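Local structure of putative restriction endonuclease domain-containing protein (Anabaena variabilis, 3OT2) at residues I10-D13 against E14-K17; S118-K121 against V122-I126; V52-S55 against V56-Q60. The protein is of unknown function but is probably a nuclease, a member of the Uma2 (DUF820) family in the PD-(D/E)XK restriction-endonuclease clan. All blocks are in the same frame, centred on the assembly; numbering follows the deposited sequence.

Contact 1 (I10-D13 against E14-K17); sequences ITLD and EFLK. With BU1 (1,4-butanediol), chain E.
The ring of Phe15 has the carbonyl oxygen of Leu12 at its edge, near the ring plane, while CD1 of Leu12 comes within 4.3 Å of Phe15 CD2. At the far end of the ring, CZ of Phe15 lies 3.5 Å from C4 of the bound 1,4-butanediol, which approaches obliquely; Tyr27 meets the same phenyl group with its plane turned by about 35°. A second flat group, the carboxylate of Glu14, swings back along the chain to the start of the helix. With CG set beside its own backbone N (chi1 -76°) and the chain extended from there, Glu14 carries OE1 to within 3.4 Å of Thr11 N, a weak though fairly straight hydrogen bond. In return Glu14 N donates to Thr11 OG1 over 3.2 Å. Thr11 is the N-cap, and the two reciprocal bonds make a capping box. CG1 of Ile10 passes alongside CB of Glu14 at 3.8 Å, the two side chains running in opposite directions, and the carbonyl oxygen of Ile10 is hydrogen-bonded to Tyr27 OH. Behind the cap the helix is held by Phe15 N donating to Thr11 O and by Leu16 N donating to Leu12 O, both at 2.9 Å. Leu12 CG and Leu16 CD1 touch at 3.9 Å on the side facing Ser77 and Thr72. The diol hydroxyl O5 donates to Leu16 O, and Pro19 O also bonds the ligand, while Phe15 meets its carbons. The capping box gives Glu14 N, which would otherwise lack a helical carbonyl partner, a side-chain acceptor, though the return bond from Thr11 N is weak; the pocket side combines aromatic and carbonyl groups, consistent with binding a small amphiphilic molecule such as the diol.

Contact 2 (S118-K121 against V122-I126); sequences SQTK and VTKNI. With EDO (1,2-ethanediol), chain K; EDO (1,2-ethanediol), chain G.
Gln119 O is gripped twice by Thr123, once by the backbone N at 3.0 Å and once by the hydroxyl OG1 at 2.9 Å, the two donors arriving from opposite faces of the carbonyl plane. The hydroxyl can turn back in this way because it stands beside its own backbone N (chi1 -61°). Further main-chain bonds run from Val122 N to Ser118 O, from Lys124 N to Thr120 O and from Asn125 N to Lys121 O. At the N-cap, Ser118 OG accepts from Lys121 N at 3.1 Å; the same hydroxyl is bonded to Glu144 of the second subunit. Thr120 OG1 is bonded to Asp141 of the second subunit, and Lys121 NZ turns to Gln117.

Two ethanediol molecules, probably from the crystallisation liquor, add further bonds. O1 of one accepts from Gln119 NE2 at 2.8 Å and donates to Thr123 OG1; bonded also to these two residues of the second subunit, this molecule lies at the interface. The other accepts from Lys124 NZ at 2.9 Å.

The ammonium group of Lys124 also forms a salt bridge with Asp160 of the second subunit. In van der Waals contact, Thr120 CG2 lies 3.8 Å from Lys124 CE, the side chains pointing the same way; an alanine at Lys124 would probably leave Asp160 without its charged mate and remove the CE contact from the Thr120 methyl.

The turn opens helix 119-131, the crossover of the beta-alpha-beta unit between strands 108-112 and 136-141. Val122, Thr123 and Ile126 pack on Leu139 of strand 136-141, and Lys121 and Asn125 lean on strand 25-28.

Contact 3 (V52-S55 against V56-Q60); sequences VINS and VVKPQ
Ile53 O receives two backbone N-H groups from the next turn: Val57 N at 2.9 Å, in a sound helical bond, and Val56 N at 3.0 Å, where an N-H...O angle of 132° makes the bond weak. Val56 N also makes a weak bond to Val52 O, so this donor is shared between two acceptors. Val52 O gains a second partner in the hydroxyl of Ser55, OG donating to it over 2.7 Å. That link depends on the Ser55 torsion, which sets OG between the backbone N and the carbonyl carbon (chi1 74°) and turns it back over the preceding turn. Asn54 O accepts from Lys58 N at 2.8 Å.

Side chains follow the same spacing. CG2 of Ile53 and CG2 of Val57 touch at 3.9 Å, lying side by side and pointing the same way; Ile53 goes on to Trp108 and Ile110 of strand 108-112, and Val57 reaches Ala63. Lys58 runs across Asn54, its CD 3.9 Å from Asn54 OD1 in van der Waals contact; the amide oxygen accepts a hydrogen bond from Ala65 N. Pro59, which has no N-H to offer, places its ring carbon CD 3.3 Å from Asn54 O and also packs against Ser55 O.

Together these features describe the C-terminal part of helix 40-57: Val56 N is weakly shared between i-3 and i-4 acceptors, Val57 N and Lys58 N keep the i-4 pattern, and Pro59 comes close behind. Hydrogen bonds of Asn54 and Val57 tie it to strand 63-67, outermost within this chain in the six-stranded mixed sheet.

How the contacts relate
The three contacts occupy separate helices and come along the chain in the order contact 1, contact 3, contact 2. Contact 1, on helix 12-15, and contact 2, at the start of helix 119-131, have centres about 21 Å apart, and both side with the small sheet that holds strand 25-28. Contact 3 lies towards the C-terminal end of helix 40-57, on the opposite side of the chain's centre, its centre about 35 Å from that of contact 1 and about 27 Å from that of contact 2. Contacts 2 and 3 share the six-stranded mixed sheet, packing on strands 136-141 and 63-67 respectively. Thus one site borders the diol pocket, one the subunit interface, and one the strand outermost in the sheet within this chain.

Contact 1 (I10-D13 against E14-K17)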
ATOM      1  N   ILE A  10     -25.794   1.706  -9.305  1.00 75.12           N
ATOM      2  CA  ILE A  10     -26.444   2.210  -8.093  1.00 71.99           C
ATOM      3  C   ILE A  10     -25.752   3.501  -7.600  1.00 69.39           C
ATOM      4  O   ILE A  10     -24.530   3.637  -7.717  1.00 66.57           O
ATOM      5  CB  ILE A  10     -26.459   1.091  -7.001  1.00 74.20           C
ATOM      6  CG1 ILE A  10     -27.303   1.475  -5.779  1.00 74.38           C
ATOM      7  CG2 ILE A  10     -25.048   0.610  -6.605  1.00 72.08           C
ATOM      8  CD1 ILE A  10     -28.094   0.336  -5.206  1.00 84.62           C
ATOM      9  N   THR A  11     -26.547   4.447  -7.062  1.00 63.18           N
ATOM     10  CA  THR A  11     -26.037   5.705  -6.499  1.00 59.23           C
ATOM     11  C   THR A  11     -25.823   5.523  -5.006  1.00 57.62           C
ATOM     12  O   THR A  11     -26.317   4.543  -4.437  1.00 55.70           O
ATOM     13  CB  THR A  11     -26.991   6.892  -6.768  1.00 66.35           C
ATOM     14  OG1 THR A  11     -28.210   6.713  -6.044  1.00 64.01           O
ATOM     15  CG2 THR A  11     -27.252   7.131  -8.244  1.00 67.77           C
ATOM     16  N   LEU A  12     -25.127   6.483  -4.365  1.00 52.07           N
ATOM     17  CA  LEU A  12     -24.894   6.441  -2.924  1.00 50.08           C
ATOM     18  C   LEU A  12     -26.238   6.570  -2.169  1.00 55.44           C
ATOM     19  O   LEU A  12     -26.489   5.775  -1.271  1.00 54.30           O
ATOM     20  CB  LEU A  12     -23.886   7.529  -2.495  1.00 47.91           C
ATOM     21  CG  LEU A  12     -23.654   7.704  -0.988  1.00 51.30           C
ATOM     22  CD1 LEU A  12     -23.074   6.453  -0.348  1.00 50.54           C
ATOM     23  CD2 LEU A  12     -22.773   8.889  -0.709  1.00 52.87           C
ATOM     24  N   ASP A  13     -27.114   7.517  -2.576  1.00 55.26           N
ATOM     25  CA  ASP A  13     -28.436   7.748  -1.966  1.00 57.35           C
ATOM     26  C   ASP A  13     -29.290   6.477  -1.999  1.00 61.62           C
ATOM     27  O   ASP A  13     -29.913   6.143  -0.991  1.00 61.49           O
ATOM     28  CB  ASP A  13     -29.176   8.915  -2.657  1.00 62.54           C
ATOM     29  CG  ASP A  13     -28.563  10.291  -2.416  1.00 80.93           C
ATOM     30  OD1 ASP A  13     -27.946  10.498  -1.329  1.00 80.13           O
ATOM     31  OD2 ASP A  13     -28.731  11.175  -3.290  1.00 90.20           O
ATOM     32  N   GLU A  14     -29.264   5.748  -3.137  1.00 58.58           N
ATOM     33  CA  GLU A  14     -29.958   4.471  -3.317  1.00 59.67           C
ATOM     34  C   GLU A  14     -29.333   3.399  -2.411  1.00 59.93           C
ATOM     35  O   GLU A  14     -30.063   2.683  -1.730  1.00 60.55           O
ATOM     36  CB  GLU A  14     -29.918   4.024  -4.789  1.00 62.91           C
ATOM     37  CG  GLU A  14     -30.886   4.767  -5.698  1.00 76.26           C
ATOM     38  CD  GLU A  14     -30.607   4.678  -7.188  1.00103.65           C
ATOM     39  OE1 GLU A  14     -29.866   3.762  -7.613  1.00 99.62           O
ATOM     40  OE2 GLU A  14     -31.151   5.522  -7.938  1.00101.67           O
ATOM     41  N   PHE A  15     -27.984   3.320  -2.377  1.00 52.78           N
ATOM     42  CA  PHE A  15     -27.245   2.357  -1.545  1.00 49.62           C
ATOM     43  C   PHE A  15     -27.612   2.488  -0.061  1.00 52.59           C
ATOM     44  O   PHE A  15     -27.768   1.473   0.617  1.00 53.79           O
ATOM     45  CB  PHE A  15     -25.709   2.516  -1.723  1.00 47.82           C
ATOM     46  CG  PHE A  15     -24.888   1.775  -0.682  1.00 45.63           C
ATOM     47  CD1 PHE A  15     -24.615   0.421  -0.824  1.00 47.16           C
ATOM     48  CD2 PHE A  15     -24.424   2.429   0.461  1.00 43.11           C
ATOM     49  CE1 PHE A  15     -23.894  -0.270   0.161  1.00 45.13           C
ATOM     50  CE2 PHE A  15     -23.713   1.731   1.449  1.00 43.22           C
ATOM     51  CZ  PHE A  15     -23.448   0.392   1.285  1.00 41.46           C
ATOM     52  N   LEU A  16     -27.702   3.731   0.445  1.00 48.10           N
ATOM     53  CA  LEU A  16     -27.975   4.018   1.851  1.00 46.98           C
ATOM     54  C   LEU A  16     -29.406   3.637   2.274  1.00 56.09           C
ATOM     55  O   LEU A  16     -29.662   3.518   3.467  1.00 56.76           O
ATOM     56  CB  LEU A  16     -27.677   5.485   2.171  1.00 45.08           C
ATOM     57  CG  LEU A  16     -26.189   5.899   2.127  1.00 46.00           C
ATOM     58  CD1 LEU A  16     -26.046   7.396   2.104  1.00 45.24           C
ATOM     59  CD2 LEU A  16     -25.379   5.301   3.286  1.00 44.03           C
ATOM     60  N   LYS A  17     -30.310   3.399   1.317  1.00 56.44           N
ATOM     61  CA  LYS A  17     -31.677   2.968   1.624  1.00 59.87           C
ATOM     62  C   LYS A  17     -31.723   1.443   1.803  1.00 66.51           C
ATOM     63  O   LYS A  17     -32.691   0.927   2.362  1.00 69.05           O
ATOM     64  CB  LYS A  17     -32.663   3.410   0.521  1.00 64.86           C
ATOM     65  CG  LYS A  17     -32.851   4.924   0.407  1.00 78.68           C
ATOM     66  CD  LYS A  17     -33.590   5.282  -0.873  1.00 89.57           C
ATOM     67  CE  LYS A  17     -33.459   6.738  -1.237  1.00 98.62           C
ATOM     68  NZ  LYS A  17     -33.990   7.000  -2.601  1.00113.59           N
TER
HETATM   69  C1  BU1 E 189     -26.917   1.676   5.391  1.00 43.23           C
HETATM   70  C2  BU1 E 189     -26.501   1.018   4.074  1.00 44.06           C
HETATM   71  C3  BU1 E 189     -26.371  -0.476   4.374  1.00 44.24           C
HETATM   72  C4  BU1 E 189     -25.987  -1.238   3.123  1.00 45.26           C
HETATM   73  O5  BU1 E 189     -27.268   3.028   5.123  1.00 44.89           O
HETATM   74  O6  BU1 E 189     -25.793  -2.609   3.533  1.00 46.77           O

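Contact 2 (S118-K121 against V122-I126)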
ATOM      1  N   SER A 118      -9.157  -7.379   0.723  1.00 36.92           N
ATOM      2  CA  SER A 118      -8.411  -6.831  -0.410  1.00 35.33           C
ATOM      3  C   SER A 118      -7.548  -5.695   0.128  1.00 36.50           C
ATOM      4  O   SER A 118      -8.086  -4.671   0.541  1.00 34.57           O
ATOM      5  CB  SER A 118      -9.347  -6.340  -1.514  1.00 37.90           C
ATOM      6  OG  SER A 118      -8.634  -5.516  -2.428  1.00 37.35           O
ATOM      7  N   GLN A 119      -6.214  -5.887   0.169  1.00 35.04           N
ATOM      8  CA  GLN A 119      -5.271  -4.862   0.619  1.00 33.08           C
ATOM      9  C   GLN A 119      -5.339  -3.622  -0.309  1.00 37.11           C
ATOM     10  O   GLN A 119      -5.192  -2.499   0.163  1.00 36.05           O
ATOM     11  CB  GLN A 119      -3.854  -5.434   0.671  1.00 34.73           C
ATOM     12  CG  GLN A 119      -2.835  -4.460   1.276  1.00 34.65           C
ATOM     13  CD  GLN A 119      -1.554  -5.125   1.703  1.00 38.40           C
ATOM     14  OE1 GLN A 119      -1.456  -6.348   1.751  1.00 37.70           O
ATOM     15  NE2 GLN A 119      -0.568  -4.333   2.069  1.00 34.10           N
ATOM     16  N   THR A 120      -5.595  -3.822  -1.623  1.00 34.81           N
ATOM     17  CA  THR A 120      -5.728  -2.703  -2.564  1.00 33.89           C
ATOM     18  C   THR A 120      -6.955  -1.867  -2.167  1.00 33.74           C
ATOM     19  O   THR A 120      -6.819  -0.666  -2.033  1.00 31.95           O
ATOM     20  CB  THR A 120      -5.779  -3.226  -3.988  1.00 39.04           C
ATOM     21  OG1 THR A 120      -4.457  -3.646  -4.323  1.00 39.90           O
ATOM     22  CG2 THR A 120      -6.258  -2.184  -5.010  1.00 38.18           C
ATOM     23  N   LYS A 121      -8.118  -2.504  -1.939  1.00 31.62           N
ATOM     24  CA  LYS A 121      -9.348  -1.812  -1.539  1.00 32.32           C
ATOM     25  C   LYS A 121      -9.130  -1.008  -0.245  1.00 34.59           C
ATOM     26  O   LYS A 121      -9.526   0.158  -0.178  1.00 32.25           O
ATOM     27  CB  LYS A 121     -10.499  -2.818  -1.355  1.00 36.17           C
ATOM     28  CG  LYS A 121     -11.801  -2.222  -0.833  1.00 38.47           C
ATOM     29  CD  LYS A 121     -12.816  -3.299  -0.449  1.00 45.89           C
ATOM     30  CE  LYS A 121     -12.476  -3.907   0.895  1.00 43.74           C
ATOM     31  NZ  LYS A 121     -13.306  -5.107   1.217  1.00 39.22           N
ATOM     32  N   VAL A 122      -8.486  -1.625   0.757  1.00 31.87           N
ATOM     33  CA  VAL A 122      -8.200  -1.007   2.058  1.00 31.13           C
ATOM     34  C   VAL A 122      -7.325   0.224   1.890  1.00 32.61           C
ATOM     35  O   VAL A 122      -7.601   1.247   2.525  1.00 30.85           O
ATOM     36  CB  VAL A 122      -7.551  -2.043   3.019  1.00 36.10           C
ATOM     37  CG1 VAL A 122      -6.874  -1.352   4.184  1.00 36.34           C
ATOM     38  CG2 VAL A 122      -8.598  -3.005   3.538  1.00 35.98           C
ATOM     39  N   THR A 123      -6.268   0.130   1.052  1.00 31.07           N
ATOM     40  CA  THR A 123      -5.351   1.257   0.796  1.00 31.38           C
ATOM     41  C   THR A 123      -6.134   2.396   0.143  1.00 31.40           C
ATOM     42  O   THR A 123      -6.006   3.530   0.593  1.00 30.58           O
ATOM     43  CB  THR A 123      -4.143   0.806  -0.031  1.00 35.79           C
ATOM     44  OG1 THR A 123      -3.478  -0.176   0.741  1.00 37.41           O
ATOM     45  CG2 THR A 123      -3.179   1.932  -0.281  1.00 33.13           C
ATOM     46  N   LYS A 124      -6.984   2.086  -0.854  1.00 29.23           N
ATOM     47  CA  LYS A 124      -7.835   3.102  -1.493  1.00 28.89           C
ATOM     48  C   LYS A 124      -8.745   3.773  -0.448  1.00 32.03           C
ATOM     49  O   LYS A 124      -8.910   4.988  -0.483  1.00 31.79           O
ATOM     50  CB  LYS A 124      -8.712   2.494  -2.590  1.00 29.78           C
ATOM     51  CG  LYS A 124      -7.984   2.029  -3.836  1.00 39.75           C
ATOM     52  CD  LYS A 124      -9.015   1.453  -4.770  1.00 39.03           C
ATOM     53  CE  LYS A 124      -8.385   0.844  -5.971  1.00 45.46           C
ATOM     54  NZ  LYS A 124      -9.421   0.410  -6.944  1.00 38.24           N
ATOM     55  N   ASN A 125      -9.355   2.980   0.449  1.00 28.80           N
ATOM     56  CA  ASN A 125     -10.240   3.505   1.500  1.00 28.04           C
ATOM     57  C   ASN A 125      -9.490   4.446   2.439  1.00 31.40           C
ATOM     58  O   ASN A 125     -10.007   5.519   2.756  1.00 29.62           O
ATOM     59  CB  ASN A 125     -10.900   2.364   2.296  1.00 27.28           C
ATOM     60  CG  ASN A 125     -12.028   1.692   1.542  1.00 36.23           C
ATOM     61  OD1 ASN A 125     -12.538   2.202   0.525  1.00 32.44           O
ATOM     62  ND2 ASN A 125     -12.457   0.539   2.025  1.00 32.25           N
ATOM     63  N   ILE A 126      -8.262   4.084   2.835  1.00 28.54           N
ATOM     64  CA  ILE A 126      -7.450   4.931   3.708  1.00 26.60           C
ATOM     65  C   ILE A 126      -7.112   6.215   2.961  1.00 29.42           C
ATOM     66  O   ILE A 126      -7.251   7.301   3.524  1.00 28.37           O
ATOM     67  CB  ILE A 126      -6.183   4.206   4.242  1.00 28.47           C
ATOM     68  CG1 ILE A 126      -6.567   3.093   5.256  1.00 27.99           C
ATOM     69  CG2 ILE A 126      -5.216   5.217   4.895  1.00 28.22           C
ATOM     70  CD1 ILE A 126      -5.445   2.112   5.615  1.00 28.17           C
TER
HETATM   71  C1  EDO K 193      -0.016  -0.784   0.705  1.00 46.55           C
HETATM   72  O1  EDO K 193      -0.985  -1.681   1.238  1.00 41.78           O
HETATM   73  C2  EDO K 193      -0.322  -0.524  -0.773  1.00 47.85           C
HETATM   74  O2  EDO K 193      -0.122  -1.713  -1.539  1.00 47.84           O
HETATM   75  C1  EDO G 192     -11.909  -1.522  -4.704  1.00 51.78           C
HETATM   76  O1  EDO G 192     -10.637  -1.667  -5.359  1.00 52.64           O
HETATM   77  C2  EDO G 192     -12.649  -0.333  -5.307  1.00 53.13           C
HETATM   78  O2  EDO G 192     -13.762  -0.768  -6.111  1.00 63.37           O

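Contact 3 (V52-S55 against V56-Q60)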
ATOM      1  N   VAL A  52      -7.433  -0.253  24.030  1.00 32.98           N
ATOM      2  CA  VAL A  52      -6.213   0.483  24.368  1.00 33.89           C
ATOM      3  C   VAL A  52      -6.357   1.983  23.966  1.00 34.93           C
ATOM      4  O   VAL A  52      -6.070   2.853  24.789  1.00 35.52           O
ATOM      5  CB  VAL A  52      -4.977  -0.207  23.753  1.00 39.44           C
ATOM      6  CG1 VAL A  52      -3.753   0.683  23.839  1.00 39.88           C
ATOM      7  CG2 VAL A  52      -4.700  -1.528  24.464  1.00 40.84           C
ATOM      8  N   ILE A  53      -6.843   2.282  22.746  1.00 28.72           N
ATOM      9  CA  ILE A  53      -7.045   3.674  22.335  1.00 27.62           C
ATOM     10  C   ILE A  53      -8.033   4.390  23.288  1.00 32.74           C
ATOM     11  O   ILE A  53      -7.725   5.482  23.787  1.00 33.62           O
ATOM     12  CB  ILE A  53      -7.506   3.766  20.855  1.00 27.30           C
ATOM     13  CG1 ILE A  53      -6.367   3.295  19.904  1.00 26.55           C
ATOM     14  CG2 ILE A  53      -7.964   5.212  20.504  1.00 25.50           C
ATOM     15  CD1 ILE A  53      -6.860   2.944  18.574  1.00 24.95           C
ATOM     16  N   ASN A  54      -9.190   3.775  23.560  1.00 30.49           N
ATOM     17  CA  ASN A  54     -10.206   4.394  24.418  1.00 30.81           C
ATOM     18  C   ASN A  54      -9.708   4.593  25.854  1.00 37.12           C
ATOM     19  O   ASN A  54     -10.017   5.633  26.459  1.00 36.14           O
ATOM     20  CB  ASN A  54     -11.511   3.606  24.395  1.00 30.16           C
ATOM     21  CG  ASN A  54     -12.388   3.965  23.221  1.00 33.68           C
ATOM     22  OD1 ASN A  54     -12.356   5.082  22.712  1.00 33.62           O
ATOM     23  ND2 ASN A  54     -13.244   3.047  22.799  1.00 27.95           N
ATOM     24  N   SER A  55      -8.857   3.673  26.368  1.00 32.37           N
ATOM     25  CA  SER A  55      -8.305   3.836  27.722  1.00 33.75           C
ATOM     26  C   SER A  55      -7.480   5.137  27.811  1.00 37.00           C
ATOM     27  O   SER A  55      -7.460   5.766  28.855  1.00 35.68           O
ATOM     28  CB  SER A  55      -7.453   2.628  28.119  1.00 34.80           C
ATOM     29  OG  SER A  55      -6.213   2.649  27.431  1.00 40.14           O
ATOM     30  N   VAL A  56      -6.881   5.555  26.687  1.00 34.77           N
ATOM     31  CA  VAL A  56      -6.056   6.764  26.555  1.00 34.51           C
ATOM     32  C   VAL A  56      -6.907   8.013  26.228  1.00 36.26           C
ATOM     33  O   VAL A  56      -6.681   9.061  26.842  1.00 37.44           O
ATOM     34  CB  VAL A  56      -4.923   6.542  25.498  1.00 38.10           C
ATOM     35  CG1 VAL A  56      -4.152   7.844  25.205  1.00 38.55           C
ATOM     36  CG2 VAL A  56      -3.954   5.459  25.962  1.00 37.87           C
ATOM     37  N   VAL A  57      -7.870   7.930  25.301  1.00 31.41           N
ATOM     38  CA  VAL A  57      -8.593   9.146  24.880  1.00 31.67           C
ATOM     39  C   VAL A  57     -10.003   9.362  25.473  1.00 35.67           C
ATOM     40  O   VAL A  57     -10.462  10.504  25.473  1.00 34.33           O
ATOM     41  CB  VAL A  57      -8.670   9.260  23.332  1.00 34.14           C
ATOM     42  CG1 VAL A  57      -7.276   9.439  22.732  1.00 32.95           C
ATOM     43  CG2 VAL A  57      -9.422   8.078  22.696  1.00 33.11           C
ATOM     44  N   LYS A  58     -10.709   8.309  25.913  1.00 33.07           N
ATOM     45  CA  LYS A  58     -12.080   8.472  26.396  1.00 34.50           C
ATOM     46  C   LYS A  58     -12.189   9.107  27.802  1.00 40.89           C
ATOM     47  O   LYS A  58     -13.064   9.961  27.931  1.00 40.93           O
ATOM     48  CB  LYS A  58     -12.850   7.140  26.366  1.00 37.78           C
ATOM     49  CG  LYS A  58     -14.232   7.245  25.744  1.00 50.82           C
ATOM     50  CD  LYS A  58     -14.906   5.880  25.612  1.00 49.81           C
ATOM     51  CE  LYS A  58     -15.693   5.567  26.845  1.00 47.73           C
ATOM     52  NZ  LYS A  58     -16.467   4.322  26.680  1.00 51.90           N
ATOM     53  N   PRO A  59     -11.370   8.768  28.851  1.00 39.50           N
ATOM     54  CA  PRO A  59     -11.595   9.383  30.184  1.00 41.12           C
ATOM     55  C   PRO A  59     -11.654  10.920  30.210  1.00 44.73           C
ATOM     56  O   PRO A  59     -12.552  11.449  30.857  1.00 45.06           O
ATOM     57  CB  PRO A  59     -10.407   8.892  31.012  1.00 43.69           C
ATOM     58  CG  PRO A  59     -10.020   7.590  30.376  1.00 45.49           C
ATOM     59  CD  PRO A  59     -10.283   7.762  28.909  1.00 39.14           C
ATOM     60  N   GLN A  60     -10.755  11.625  29.508  1.00 39.12           N
ATOM     61  CA  GLN A  60     -10.753  13.090  29.512  1.00 39.54           C
ATOM     62  C   GLN A  60     -11.522  13.674  28.329  1.00 39.78           C
ATOM     63  O   GLN A  60     -11.369  14.856  28.010  1.00 38.55           O
ATOM     64  CB  GLN A  60      -9.337  13.640  29.537  1.00 41.33           C
ATOM     65  CG  GLN A  60      -8.635  13.302  30.826  1.00 50.84           C
ATOM     66  CD  GLN A  60      -7.165  13.369  30.615  1.00 74.55           C
ATOM     67  OE1 GLN A  60      -6.512  14.347  30.982  1.00 72.75           O
ATOM     68  NE2 GLN A  60      -6.623  12.368  29.930  1.00 75.99           N
TER